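Local structure of oligopeptide ABC transporter, periplasmic oligopeptide-binding protein, putative (Thermotoga maritima MSB8, 5IPW) at residues A[37-40]-A[41-45]. The protein probably binds oligopeptides in the periplasm and hands them to an ABC transporter for uptake across the membrane. Residues are numbered along the deposited sequence; the frame is centred on the assembly and turned at random.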
ATOM      1  N   PRO A  37       9.661  36.015   6.459  1.00 44.74           N
ATOM      2  CA  PRO A  37       8.930  36.758   5.433  1.00 44.85           C
ATOM      3  C   PRO A  37       7.425  36.477   5.525  1.00 46.45           C
ATOM      4  O   PRO A  37       7.023  35.457   6.094  1.00 49.35           O
ATOM      5  CB  PRO A  37       9.501  36.221   4.118  1.00 43.86           C
ATOM      6  CG  PRO A  37      10.763  35.509   4.475  1.00 44.46           C
ATOM      7  CD  PRO A  37      10.620  35.055   5.893  1.00 44.15           C
ATOM      8  N   PRO A  38       6.589  37.367   4.971  1.00 46.45           N
ATOM      9  CA  PRO A  38       5.150  37.133   5.115  1.00 46.14           C
ATOM     10  C   PRO A  38       4.660  35.997   4.219  1.00 44.10           C
ATOM     11  O   PRO A  38       5.324  35.641   3.247  1.00 42.83           O
ATOM     12  CB  PRO A  38       4.534  38.475   4.717  1.00 46.92           C
ATOM     13  CG  PRO A  38       5.542  39.123   3.812  1.00 47.61           C
ATOM     14  CD  PRO A  38       6.894  38.552   4.147  1.00 47.29           C
ATOM     15  N   VAL A  39       3.504  35.436   4.557  1.00 43.11           N
ATOM     16  CA  VAL A  39       2.980  34.248   3.870  1.00 42.64           C
ATOM     17  C   VAL A  39       2.939  34.384   2.336  1.00 42.86           C
ATOM     18  O   VAL A  39       3.222  33.422   1.615  1.00 40.69           O
ATOM     19  CB  VAL A  39       1.600  33.828   4.446  1.00 43.53           C
ATOM     20  CG1 VAL A  39       0.568  34.948   4.338  1.00 44.76           C
ATOM     21  CG2 VAL A  39       1.088  32.564   3.776  1.00 42.94           C
ATOM     22  N   GLU A  40       2.620  35.581   1.850  1.00 43.71           N
ATOM     23  CA  GLU A  40       2.526  35.845   0.405  1.00 45.72           C
ATOM     24  C   GLU A  40       3.844  35.543  -0.292  1.00 45.77           C
ATOM     25  O   GLU A  40       3.869  35.050  -1.428  1.00 43.18           O
ATOM     26  CB  GLU A  40       2.154  37.312   0.142  1.00 47.02           C
ATOM     27  CG  GLU A  40       0.731  37.692   0.524  1.00 49.37           C
ATOM     28  CD  GLU A  40       0.542  37.988   2.010  1.00 52.82           C
ATOM     29  OE1 GLU A  40       1.549  38.291   2.712  1.00 50.96           O
ATOM     30  OE2 GLU A  40      -0.628  37.920   2.471  1.00 53.17           O
ATOM     31  N   GLN A  41       4.934  35.859   0.408  1.00 45.82           N
ATOM     32  CA  GLN A  41       6.285  35.616  -0.072  1.00 46.57           C
ATOM     33  C   GLN A  41       6.745  34.171   0.162  1.00 44.55           C
ATOM     34  O   GLN A  41       7.425  33.586  -0.695  1.00 43.51           O
ATOM     35  CB  GLN A  41       7.238  36.576   0.621  1.00 50.26           C
ATOM     36  CG  GLN A  41       8.676  36.468   0.145  1.00 54.02           C
ATOM     37  CD  GLN A  41       9.580  37.507   0.785  1.00 55.73           C
ATOM     38  OE1 GLN A  41       9.131  38.606   1.167  1.00 57.35           O
ATOM     39  NE2 GLN A  41      10.864  37.168   0.909  1.00 54.99           N
ATOM     40  N   ARG A  42       6.387  33.616   1.325  1.00 41.41           N
ATOM     41  CA  ARG A  42       6.718  32.229   1.682  1.00 39.22           C
ATOM     42  C   ARG A  42       6.114  31.203   0.729  1.00 37.24           C
ATOM     43  O   ARG A  42       6.780  30.246   0.334  1.00 34.72           O
ATOM     44  CB  ARG A  42       6.193  31.903   3.071  1.00 40.39           C
ATOM     45  CG  ARG A  42       7.055  32.336   4.236  1.00 39.97           C
ATOM     46  CD  ARG A  42       6.436  31.804   5.519  1.00 38.99           C
ATOM     47  NE  ARG A  42       5.653  32.836   6.163  1.00 40.04           N
ATOM     48  CZ  ARG A  42       4.477  32.681   6.758  1.00 39.55           C
ATOM     49  NH1 ARG A  42       3.848  31.521   6.820  1.00 39.14           N
ATOM     50  NH2 ARG A  42       3.917  33.740   7.298  1.00 43.57           N
ATOM     51  N   LEU A  43       4.839  31.384   0.398  1.00 36.69           N
ATOM     52  CA  LEU A  43       4.139  30.481  -0.528  1.00 37.14           C
ATOM     53  C   LEU A  43       4.687  30.576  -1.953  1.00 37.12           C
ATOM     54  O   LEU A  43       5.258  31.591  -2.336  1.00 38.84           O
ATOM     55  CB  LEU A  43       2.644  30.803  -0.561  1.00 35.71           C
ATOM     56  CG  LEU A  43       1.849  30.489   0.699  1.00 34.95           C
ATOM     57  CD1 LEU A  43       0.541  31.254   0.676  1.00 34.78           C
ATOM     58  CD2 LEU A  43       1.590  28.996   0.814  1.00 35.10           C
ATOM     59  N   PRO A  44       4.503  29.517  -2.750  1.00 38.08           N
ATOM     60  CA  PRO A  44       4.840  29.623  -4.166  1.00 39.89           C
ATOM     61  C   PRO A  44       3.842  30.504  -4.910  1.00 41.50           C
ATOM     62  O   PRO A  44       2.893  31.003  -4.309  1.00 41.04           O
ATOM     63  CB  PRO A  44       4.743  28.181  -4.655  1.00 38.74           C
ATOM     64  CG  PRO A  44       3.745  27.556  -3.748  1.00 38.26           C
ATOM     65  CD  PRO A  44       3.953  28.194  -2.412  1.00 37.55           C
ATOM     66  N   GLU A  45       4.064  30.697  -6.205  1.00 44.57           N
ATOM     67  CA  GLU A  45       3.158  31.501  -7.019  1.00 44.89           C
ATOM     68  C   GLU A  45       1.840  30.772  -7.200  1.00 41.46           C
ATOM     69  O   GLU A  45       0.795  31.387  -7.206  1.00 40.18           O
ATOM     70  CB  GLU A  45       3.780  31.814  -8.374  1.00 49.85           C
ATOM     71  CG  GLU A  45       4.872  32.874  -8.301  1.00 56.07           C
ATOM     72  CD  GLU A  45       5.511  33.184  -9.652  1.00 61.99           C
ATOM     73  OE1 GLU A  45       5.095  32.601 -10.688  1.00 64.35           O
ATOM     74  OE2 GLU A  45       6.443  34.018  -9.670  1.00 63.13           O
TER
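The carbonyl oxygen of P38 takes two backbone N-H groups at the start of the one-turn helix 39-42. R42 N reaches P38 O at 3.0 Å, in the carbonyl plane. Q41 N approaches the same oxygen at 2.9 Å from above that plane, with a more bent N-H...O angle of 132°. One residue further on, L43 N bonds V39 O at 2.9 Å. The R42 side chain folds back along the turn: its CG lies beside its own backbone N (chi1 -83°), and a bend at chi3 brings NE to P37 O, 3.0 Å away on a nearly straight bond (172°). P37 O sits at the guanidinium edge, in its plane, while V39 CA lies over the centre of one face. Beyond the turn, R42 NH2 makes a salt bridge to E23, and the arginine packs on L27 and V31 of helix 25-32. The exposed, extended Q41 side chain crosses that of P37 at about a right angle, its CD 3.6 Å from P37 CB. The buried apolar side chains of V39 and L43 lie side by side, pointing the same way, CG2 of the valine against CD1 of the leucine, which also touches Y21. K120 NZ donates hydrogen bonds to the carbonyl oxygens of Q41 and R42, where the helix finishes. This is a one-turn helix with P38 at its N-cap, linking helix 25-32 to strand 48-51.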